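Local coordinates for aldehyde dehydrogenase (PDB 5J6B), which probably oxidises aldehydes to the corresponding carboxylic acids with NADP+ as hydride acceptor, at residues 27-32 with 43-48; 54-59 with 227-232; 74-79 with 203-208; 373-378 with 393-398. One frame throughout, in Å; residues are numbered along the deposited sequence. Where two conformers were deposited one is given.

Contact 1. Residues 27-32 with 43-48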
# COMPACT_ATOMS: atom_id res chain seq x y z
N ALA A 27 18.44 41.10 -22.03
CA ALA A 27 17.17 41.61 -21.51
C ALA A 27 16.13 41.62 -22.61
O ALA A 27 15.34 42.57 -22.74
CB ALA A 27 17.35 43.00 -20.90
N GLU A 28 16.10 40.56 -23.42
CA GLU A 28 15.33 40.60 -24.66
C GLU A 28 13.85 40.34 -24.44
O GLU A 28 13.03 40.78 -25.26
CB GLU A 28 15.91 39.61 -25.66
CG GLU A 28 17.37 39.90 -26.03
CD GLU A 28 18.02 38.78 -26.82
OE1 GLU A 28 17.32 37.82 -27.20
OE2 GLU A 28 19.24 38.87 -27.07
N LEU A 29 13.47 39.64 -23.37
CA LEU A 29 12.08 39.26 -23.15
C LEU A 29 11.38 40.33 -22.32
O LEU A 29 11.60 40.44 -21.11
CB LEU A 29 11.98 37.90 -22.46
CG LEU A 29 10.54 37.45 -22.15
CD1 LEU A 29 9.69 37.54 -23.42
CD2 LEU A 29 10.51 36.03 -21.57
N GLU A 30 10.52 41.11 -22.97
CA GLU A 30 9.71 42.09 -22.27
C GLU A 30 8.48 41.41 -21.66
O GLU A 30 7.82 40.59 -22.31
CB GLU A 30 9.29 43.20 -23.22
CG GLU A 30 10.46 43.96 -23.85
CD GLU A 30 9.99 45.08 -24.77
OE1 GLU A 30 9.00 44.88 -25.52
OE2 GLU A 30 10.61 46.17 -24.73
N VAL A 31 8.19 41.74 -20.40
CA VAL A 31 7.01 41.22 -19.72
C VAL A 31 6.10 42.40 -19.43
O VAL A 31 6.53 43.38 -18.80
CB VAL A 31 7.37 40.47 -18.42
CG1 VAL A 31 6.10 39.85 -17.79
CG2 VAL A 31 8.40 39.40 -18.72
N THR A 32 4.86 42.31 -19.90
CA THR A 32 3.90 43.39 -19.74
C THR A 32 3.03 43.19 -18.51
O THR A 32 2.73 42.05 -18.11
CB THR A 32 2.99 43.53 -20.97
OG1 THR A 32 2.26 42.31 -21.18
CG2 THR A 32 3.81 43.88 -22.21
N VAL A 43 13.50 40.22 -18.96
CA VAL A 43 14.21 39.06 -18.44
C VAL A 43 15.07 38.47 -19.55
O VAL A 43 14.86 38.72 -20.74
CB VAL A 43 13.26 38.00 -17.85
CG1 VAL A 43 12.08 38.66 -17.12
CG2 VAL A 43 12.79 37.05 -18.91
N ALA A 44 16.08 37.71 -19.13
CA ALA A 44 17.00 37.07 -20.06
C ALA A 44 16.29 35.95 -20.83
O ALA A 44 15.67 35.07 -20.23
CB ALA A 44 18.20 36.50 -19.30
N LEU A 45 16.40 36.00 -22.16
CA LEU A 45 15.80 35.02 -23.06
C LEU A 45 16.89 34.03 -23.47
O LEU A 45 17.93 34.42 -24.00
CB LEU A 45 15.19 35.71 -24.28
CG LEU A 45 14.39 34.91 -25.30
CD1 LEU A 45 13.05 34.43 -24.73
CD2 LEU A 45 14.20 35.74 -26.57
N ALA A 46 16.66 32.75 -23.19
CA ALA A 46 17.64 31.71 -23.51
C ALA A 46 17.56 31.33 -24.98
O ALA A 46 16.47 31.11 -25.52
CB ALA A 46 17.41 30.48 -22.63
N ASP A 47 18.72 31.23 -25.63
CA ASP A 47 18.78 30.70 -26.99
C ASP A 47 19.13 29.22 -26.95
O ASP A 47 19.30 28.62 -25.88
CB ASP A 47 19.78 31.49 -27.84
CG ASP A 47 21.19 31.49 -27.28
OD1 ASP A 47 21.55 30.61 -26.47
OD2 ASP A 47 21.97 32.38 -27.68
N ALA A 48 19.25 28.62 -28.13
CA ALA A 48 19.42 27.17 -28.22
C ALA A 48 20.73 26.72 -27.60
O ALA A 48 20.81 25.63 -27.02
CB ALA A 48 19.35 26.71 -29.68
O HOH W 1 18.05 34.92 -26.87
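Leu-29 holds CG anti to its backbone N (chi1 178°), while Val-43, with chi1 at -37°, keeps CG1 beside its own N and CG2 between N and the carbonyl carbon; the two side chains therefore run side by side and point the same way. Branch meets branch here: Val-43 CG2 rests 3.6 Å from Leu-29 CD2 and almost as close to Leu-29 CB. The second branch of Val-43 serves another neighbour, CG1 approaching Val-31 CG2 at 4.1 Å. The backbones of Leu-29 and Val-43 form an antiparallel hydrogen-bonded pair. Leu-29 N donates to Val-43 O over 3.1 Å, and Val-43 N donates to Leu-29 O over 2.9 Å. This is the pairing of a beta hairpin, strand 29-32 with strand 39-43, in which strand 29-32 forms one border of a small mixed sheet within the chain. On the side of Val-31 and Val-43 the hairpin packs on helix 192-202 through Ile-192 and Leu-195; the side chain of Leu-29, which touches Pro-215 and His-217, comes within about 7 Å of the bound NADPH. Past Val-43 strand 39-43 ends, yet Leu-45 still turns back to strand 29-32, its CD1 facing Leu-29 CB. Its CD2 lies 3.8 Å from Glu-28 OE1, the extended glutamate crossing the leucine at about a right angle. A water then bridges the segments, donating to Glu-28 OE1 at 3.0 Å and to Leu-45 O at 2.9 Å. Asn-26 OD1 accepts from the backbone N of both Glu-28 and Leu-45, so both segments also share one side-chain acceptor at this more exposed margin.

Contact 2. Residues 54-59 with 227-232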
# COMPACT_ATOMS: atom_id res chain seq x y z
N ALA A 54 22.18 23.74 -20.64
CA ALA A 54 21.40 23.32 -19.48
C ALA A 54 21.12 21.82 -19.51
O ALA A 54 21.18 21.15 -18.48
CB ALA A 54 20.08 24.09 -19.42
N ILE A 55 20.80 21.29 -20.69
CA ILE A 55 20.59 19.85 -20.82
C ILE A 55 21.88 19.10 -20.47
O ILE A 55 21.86 18.13 -19.70
CB ILE A 55 20.09 19.51 -22.23
CG1 ILE A 55 18.80 20.29 -22.52
CG2 ILE A 55 19.82 18.01 -22.37
CD1 ILE A 55 18.25 20.10 -23.94
N ALA A 56 23.02 19.57 -20.99
CA ALA A 56 24.28 18.91 -20.68
C ALA A 56 24.56 18.92 -19.18
O ALA A 56 24.95 17.89 -18.61
CB ALA A 56 25.43 19.57 -21.46
N ALA A 57 24.34 20.06 -18.53
CA ALA A 57 24.55 20.14 -17.08
C ALA A 57 23.58 19.25 -16.32
O ALA A 57 23.93 18.71 -15.26
CB ALA A 57 24.42 21.59 -16.60
N ALA A 58 22.36 19.07 -16.84
CA ALA A 58 21.41 18.18 -16.18
C ALA A 58 21.90 16.74 -16.23
O ALA A 58 21.84 16.03 -15.22
CB ALA A 58 20.03 18.30 -16.82
N VAL A 59 22.42 16.31 -17.38
CA VAL A 59 23.00 14.97 -17.49
C VAL A 59 24.11 14.80 -16.45
O VAL A 59 24.14 13.80 -15.72
CB VAL A 59 23.52 14.72 -18.92
CG1 VAL A 59 24.27 13.39 -18.98
CG2 VAL A 59 22.37 14.76 -19.91
N ASP A 227 15.07 16.86 -27.61
CA ASP A 227 16.41 16.42 -27.23
C ASP A 227 16.36 15.06 -26.54
O ASP A 227 15.59 14.86 -25.60
CB ASP A 227 17.09 17.45 -26.32
CG ASP A 227 18.59 17.21 -26.20
OD1 ASP A 227 18.99 16.26 -25.48
OD2 ASP A 227 19.37 17.96 -26.81
N GLU A 228 17.20 14.12 -27.03
CA GLU A 228 17.16 12.74 -26.55
C GLU A 228 17.73 12.58 -25.15
O GLU A 228 17.56 11.52 -24.54
CB GLU A 228 17.95 11.81 -27.50
CG GLU A 228 17.19 11.31 -28.73
CD GLU A 228 17.16 9.77 -28.86
OE1 GLU A 228 18.03 9.07 -28.28
OE2 GLU A 228 16.27 9.25 -29.56
N ARG A 229 18.42 13.59 -24.62
CA ARG A 229 18.96 13.47 -23.27
C ARG A 229 17.88 13.63 -22.20
O ARG A 229 18.07 13.15 -21.07
CB ARG A 229 20.10 14.47 -23.06
CG ARG A 229 21.34 14.14 -23.90
CD ARG A 229 22.33 15.31 -24.00
NE ARG A 229 21.75 16.44 -24.73
CZ ARG A 229 22.34 17.62 -24.86
NH1 ARG A 229 23.54 17.84 -24.33
NH2 ARG A 229 21.72 18.59 -25.52
N PHE A 230 16.76 14.28 -22.52
CA PHE A 230 15.61 14.31 -21.63
C PHE A 230 14.94 12.94 -21.65
O PHE A 230 14.67 12.39 -22.72
CB PHE A 230 14.59 15.36 -22.07
CG PHE A 230 14.97 16.78 -21.78
CD1 PHE A 230 15.27 17.19 -20.50
CD2 PHE A 230 14.94 17.72 -22.81
CE1 PHE A 230 15.58 18.53 -20.25
CE2 PHE A 230 15.25 19.03 -22.57
CZ PHE A 230 15.57 19.45 -21.28
N LYS A 231 14.61 12.43 -20.46
CA LYS A 231 13.90 11.16 -20.31
C LYS A 231 12.41 11.34 -20.03
O LYS A 231 11.65 10.36 -20.09
CB LYS A 231 14.54 10.34 -19.19
CG LYS A 231 15.93 9.82 -19.55
CD LYS A 231 15.80 8.67 -20.52
CE LYS A 231 17.15 8.16 -20.99
NZ LYS A 231 16.96 6.93 -21.82
N LEU A 232 11.98 12.57 -19.75
CA LEU A 232 10.58 12.87 -19.47
C LEU A 232 10.30 14.27 -20.01
O LEU A 232 11.10 15.18 -19.79
CB LEU A 232 10.27 12.83 -17.96
CG LEU A 232 8.92 13.43 -17.53
CD1 LEU A 232 7.78 12.62 -18.12
CD2 LEU A 232 8.76 13.47 -16.01
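Arg-229 lies against one side of helix 48-66, where Ile-55 and Val-59 meet it. Its CB touches two methyls, Ile-55 CG2 at 3.6 Å and Val-59 CG2 at 3.9 Å. CG and CD continue past Val-59 CG2, the two side chains crossing at about a right angle. A bend at chi3 (-65°) then lays the head group over Ile-55, whose CG2 comes within 3.4 Å of Arg-229 NE and sits over one face of the guanidinium, toward its rim. At the tip, NH1 approaches the backbone N and CB of Ala-56, while NH2 turns to Asp-227. Arg-229 meets that carboxylate along its NE edge, with one nitrogen to each oxygen: NE donates to Asp-227 OD1 over 2.9 Å and NH2 to Asp-227 OD2 over 2.8 Å, both acceptors near the guanidinium plane. Asp-227 OD1 is held twice, since Arg-229 N also donates to it in an Asx turn, within a type I turn running from Asp-227 to Phe-230. Ile-55 CD1 completes the packing, 3.5 Å from Phe-230 CE2, and touches the Asp-227 carboxylate tip to tip. Arg-229 NH2 has a second anionic partner, Asp-52, one turn earlier on helix 48-66. The arginine charge is probably well compensated by the two aspartates, while one face of its guanidinium packs on Ile-55, joining the helix to the turn before strand 232-236.

Contact 3. Residues 74-79 with 203-208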
# COMPACT_ATOMS: atom_id res chain seq x y z
N GLN A 74 14.63 16.80 1.48
CA GLN A 74 13.60 17.43 2.30
C GLN A 74 14.03 18.82 2.76
O GLN A 74 13.24 19.77 2.72
CB GLN A 74 13.27 16.54 3.50
CG GLN A 74 12.17 17.09 4.40
CD GLN A 74 11.88 16.16 5.56
OE1 GLN A 74 12.79 15.72 6.26
NE2 GLN A 74 10.60 15.83 5.75
N ALA A 75 15.29 18.94 3.21
CA ALA A 75 15.75 20.24 3.70
C ALA A 75 15.79 21.27 2.58
O ALA A 75 15.50 22.45 2.81
CB ALA A 75 17.13 20.10 4.34
N ILE A 76 16.14 20.84 1.37
CA ILE A 76 16.09 21.72 0.21
C ILE A 76 14.67 22.21 -0.02
O ILE A 76 14.42 23.41 -0.20
CB ILE A 76 16.67 21.01 -1.03
CG1 ILE A 76 18.17 20.78 -0.83
CG2 ILE A 76 16.34 21.77 -2.32
CD1 ILE A 76 18.80 19.85 -1.85
N LEU A 77 13.70 21.28 0.01
CA LEU A 77 12.30 21.67 -0.18
C LEU A 77 11.81 22.58 0.95
O LEU A 77 11.10 23.56 0.70
CB LEU A 77 11.44 20.41 -0.31
CG LEU A 77 11.57 19.76 -1.70
CD1 LEU A 77 11.18 18.27 -1.71
CD2 LEU A 77 10.70 20.53 -2.70
N GLU A 78 12.20 22.28 2.19
CA GLU A 78 11.79 23.12 3.31
C GLU A 78 12.37 24.53 3.19
O GLU A 78 11.71 25.50 3.55
CB GLU A 78 12.18 22.47 4.63
CG GLU A 78 11.26 21.28 4.96
CD GLU A 78 11.73 20.48 6.14
OE1 GLU A 78 12.87 20.71 6.60
OE2 GLU A 78 10.95 19.62 6.60
N HIS A 79 13.60 24.65 2.68
CA HIS A 79 14.16 25.98 2.46
C HIS A 79 13.28 26.80 1.51
O HIS A 79 13.04 27.99 1.74
CB HIS A 79 15.57 25.88 1.90
CG HIS A 79 16.20 27.22 1.65
ND1 HIS A 79 16.80 27.95 2.65
CD2 HIS A 79 16.30 27.97 0.52
CE1 HIS A 79 17.25 29.08 2.15
NE2 HIS A 79 16.96 29.12 0.87
N GLU A 203 19.76 29.25 -3.80
CA GLU A 203 20.31 29.38 -2.45
C GLU A 203 20.62 28.04 -1.81
O GLU A 203 21.39 28.00 -0.84
CB GLU A 203 19.33 30.15 -1.57
CG GLU A 203 19.06 31.57 -2.03
CD GLU A 203 17.90 32.22 -1.28
OE1 GLU A 203 17.16 31.51 -0.57
OE2 GLU A 203 17.74 33.45 -1.41
N THR A 204 20.05 26.95 -2.31
CA THR A 204 20.16 25.64 -1.69
C THR A 204 21.44 24.94 -2.12
O THR A 204 22.10 25.33 -3.07
CB THR A 204 18.95 24.79 -2.05
OG1 THR A 204 19.01 24.43 -3.44
CG2 THR A 204 17.66 25.57 -1.80
N ASP A 205 21.77 23.84 -1.42
CA ASP A 205 22.96 23.07 -1.77
C ASP A 205 22.65 21.95 -2.77
O ASP A 205 23.28 20.88 -2.73
CB ASP A 205 23.64 22.53 -0.51
CG ASP A 205 22.74 21.62 0.32
OD1 ASP A 205 21.52 21.56 0.05
OD2 ASP A 205 23.26 20.97 1.26
N LEU A 206 21.72 22.17 -3.68
CA LEU A 206 21.55 21.27 -4.82
C LEU A 206 22.84 21.19 -5.63
O LEU A 206 23.52 22.21 -5.81
CB LEU A 206 20.41 21.76 -5.71
CG LEU A 206 18.98 21.43 -5.32
CD1 LEU A 206 18.03 22.28 -6.15
CD2 LEU A 206 18.68 19.93 -5.51
N PRO A 207 23.20 20.03 -6.16
CA PRO A 207 24.40 19.95 -7.00
C PRO A 207 24.24 20.81 -8.24
O PRO A 207 23.13 20.99 -8.75
CB PRO A 207 24.50 18.46 -7.35
CG PRO A 207 23.60 17.76 -6.40
CD PRO A 207 22.52 18.73 -6.05
N LYS A 208 25.35 21.34 -8.73
CA LYS A 208 25.31 22.20 -9.90
C LYS A 208 24.80 21.42 -11.11
O LYS A 208 25.25 20.31 -11.37
CB LYS A 208 26.69 22.78 -10.20
CG LYS A 208 27.07 23.92 -9.29
CD LYS A 208 25.95 24.96 -9.21
CE LYS A 208 26.34 26.15 -8.34
NZ LYS A 208 26.34 25.85 -6.88
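Ile-76 and Thr-204 mark the close-packed part of this contact, where helix 70-86 leans on the loop that follows helix 192-202. With CG2 anti to its backbone N, Ile-76 turns that methyl toward Thr-204, 3.9 Å from OG1, and sends its longer branch across the loop: CG1 passes Asp-205 OD1 at 3.6 Å and CD1 ends 3.7 Å from Leu-206 CD2. One isoleucine thereby touches three successive loop residues, with leucine on the buried side. Thr-204 OG1 is hydrogen-bonded to Leu-201 O, and the other oxygen of the Asp-205 carboxylate, OD2, forms a salt bridge with Arg-72. Toward solvent the packing gives way to a single directional bond. His-79, its CG anti to the backbone N (chi1 -180°), swings its ring outward from the helix to Glu-203, and NE2 donates to Glu-203 OE1 over 2.8 Å with an angle of 160° at the hydrogen. The acceptor lies near the ring plane and accepts the bond through its anti lone pair; ring and carboxylate planes are 73° apart. Thr-204 CG2 approaches His-79 CD2 at 3.6 Å and links the two zones. The other carboxylate oxygen, Glu-203 OE2, pairs with Arg-83 one turn further along helix 70-86, so the exposed glutamate spans two positions of that helix and may favour the proton on His-79 NE2. Deeper in, Leu-206 reaches Leu-65 of helix 48-66 and Leu-176 of helix 164-178, while Leu-77, pointing away from the loop, packs helix 70-86 onto helices 103-123 and 164-178.

Contact 4. Residues 373-378 with 393-398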
# COMPACT_ATOMS: atom_id res chain seq x y z
N LEU A 373 -23.18 35.26 -18.39
CA LEU A 373 -23.98 34.05 -18.31
C LEU A 373 -24.91 34.00 -19.52
O LEU A 373 -25.52 35.01 -19.88
CB LEU A 373 -24.79 34.00 -17.02
CG LEU A 373 -25.63 32.75 -16.74
CD1 LEU A 373 -24.70 31.58 -16.43
CD2 LEU A 373 -26.57 33.01 -15.59
N LEU A 374 -25.01 32.82 -20.15
CA LEU A 374 -25.87 32.65 -21.30
C LEU A 374 -26.82 31.47 -21.09
O LEU A 374 -26.50 30.52 -20.38
CB LEU A 374 -25.07 32.42 -22.59
CG LEU A 374 -24.28 33.63 -23.11
CD1 LEU A 374 -22.86 33.55 -22.63
CD2 LEU A 374 -24.34 33.69 -24.62
N GLU A 375 -27.98 31.57 -21.72
CA GLU A 375 -28.93 30.48 -21.83
C GLU A 375 -29.11 30.14 -23.31
O GLU A 375 -28.86 30.97 -24.19
CB GLU A 375 -30.29 30.83 -21.23
CG GLU A 375 -30.43 30.61 -19.74
CD GLU A 375 -31.85 30.90 -19.26
OE1 GLU A 375 -32.44 31.87 -19.77
OE2 GLU A 375 -32.37 30.15 -18.40
N GLY A 376 -29.55 28.91 -23.56
CA GLY A 376 -29.92 28.51 -24.91
C GLY A 376 -28.78 28.34 -25.89
O GLY A 376 -29.01 28.43 -27.09
N VAL A 377 -27.56 28.10 -25.41
CA VAL A 377 -26.44 27.85 -26.33
C VAL A 377 -26.56 26.43 -26.86
O VAL A 377 -26.63 25.47 -26.09
CB VAL A 377 -25.09 28.06 -25.62
CG1 VAL A 377 -23.96 27.55 -26.50
CG2 VAL A 377 -24.88 29.54 -25.29
N GLY A 378 -26.57 26.29 -28.19
CA GLY A 378 -26.68 24.97 -28.78
C GLY A 378 -25.46 24.11 -28.52
O GLY A 378 -24.33 24.60 -28.43
N ALA A 393 -20.07 31.48 -18.73
CA ALA A 393 -20.67 30.21 -18.36
C ALA A 393 -22.02 30.06 -19.06
O ALA A 393 -22.68 31.05 -19.38
CB ALA A 393 -20.85 30.06 -16.83
N LEU A 394 -22.40 28.81 -19.31
CA LEU A 394 -23.60 28.47 -20.06
C LEU A 394 -24.53 27.66 -19.17
O LEU A 394 -24.10 26.68 -18.55
CB LEU A 394 -23.25 27.65 -21.31
CG LEU A 394 -21.97 28.05 -22.04
CD1 LEU A 394 -21.73 27.12 -23.23
CD2 LEU A 394 -22.05 29.50 -22.49
N LEU A 395 -25.79 28.07 -19.10
CA LEU A 395 -26.78 27.42 -18.25
C LEU A 395 -27.73 26.59 -19.11
O LEU A 395 -28.32 27.11 -20.07
CB LEU A 395 -27.55 28.48 -17.44
CG LEU A 395 -28.71 27.99 -16.55
CD1 LEU A 395 -28.24 27.00 -15.48
CD2 LEU A 395 -29.40 29.19 -15.90
N GLU A 396 -27.87 25.31 -18.79
CA GLU A 396 -28.85 24.47 -19.46
C GLU A 396 -29.63 23.68 -18.42
O GLU A 396 -29.23 23.59 -17.25
CB GLU A 396 -28.19 23.53 -20.49
CG GLU A 396 -27.21 22.51 -19.88
CD GLU A 396 -26.46 21.70 -20.93
OE1 GLU A 396 -25.21 21.78 -21.00
OE2 GLU A 396 -27.14 20.98 -21.70
N ARG A 397 -30.74 23.11 -18.86
CA ARG A 397 -31.77 22.56 -18.00
C ARG A 397 -31.95 21.07 -18.29
O ARG A 397 -31.94 20.66 -19.45
CB ARG A 397 -33.09 23.30 -18.25
CG ARG A 397 -34.28 22.92 -17.40
CD ARG A 397 -35.47 23.77 -17.87
NE ARG A 397 -36.71 23.39 -17.19
CZ ARG A 397 -37.44 24.20 -16.44
NH1 ARG A 397 -37.08 25.48 -16.28
NH2 ARG A 397 -38.55 23.75 -15.88
N PHE A 398 -32.11 20.27 -17.24
CA PHE A 398 -32.40 18.84 -17.42
C PHE A 398 -33.42 18.39 -16.39
O PHE A 398 -33.78 19.13 -15.47
CB PHE A 398 -31.13 17.98 -17.32
CG PHE A 398 -30.73 17.66 -15.89
CD1 PHE A 398 -30.05 18.60 -15.12
CD2 PHE A 398 -31.03 16.42 -15.33
CE1 PHE A 398 -29.68 18.30 -13.81
CE2 PHE A 398 -30.68 16.12 -14.02
CZ PHE A 398 -30.00 17.04 -13.26
O HOH W 2 -30.29 26.80 -21.81
O HOH W 3 -26.64 27.97 -22.56
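Leu-374 and Leu-394 form the apolar centre, lying side by side with Leu-374 CD1 4.1 Å from Leu-394 CD2. Val-377 crosses the end of Leu-394 at about a right angle, its CG1 meeting Leu-394 CD1 at 4.0 Å, and Leu-383 and Tyr-384 of helix 382-385 touch both Val-377 and Leu-394. On the other face of the sheet Leu-373, with CG anti to its backbone N (chi1 -176°), extends CD1 toward Ala-393 and Leu-395; there Ile-314 packs on Leu-373 and Tyr-306 on Leu-395, both from helix 303-319. Between the two faces the strands pair in parallel register, Leu-373 with Ala-393 and Leu-374 with Leu-394. Both backbone groups of Leu-374 are used: its N donates to Ala-393 O over 3.0 Å, and its O accepts from Leu-395 N over 2.9 Å. Beyond this point strand 368-375 ends, and at Gly-376, with phi at 71°, the chain turns away from its neighbour. Two waters take over from the direct bonds. One accepts from Gly-376 N and donates to Leu-395 O at 2.6 Å; the other accepts from Val-377 N and donates to the same carbonyl at 3.1 Å. At the polar edge Glu-375 runs beside Leu-395, Glu-375 OE2 lying 4.0 Å from Leu-395 CD2, while its carboxylate is held by Tyr-306 and Arg-310. Parallel strands 368-375 and 392-398, linked through helix 382-385, make a beta-alpha-beta unit of the larger mixed sheet, an arrangement consistent with the alpha/beta catalytic domain of aldehyde dehydrogenases.

How the contacts relate
From the N terminus, contact 1 closes first, over a hairpin with only ten residues between its segments, and the chain then enters helix 48-66. That helix opens contact 2, whose partner comes after 167 intervening residues. Contact 3 nests inside this long loop: it starts on the next helix, 70-86, and closes after helix 192-202. Contacts 2 and 3 approach to about 4 Å between nearest atoms without touching, and together they tie two early helices to connections around the sheet that contains strands 211-213 and 232-236. Contact 4 follows in series, a short loop in the separate sheet that contains strands 368-375 and 392-398, on the opposite side of the chain's centre from contacts 2 and 3. No two contacts cross.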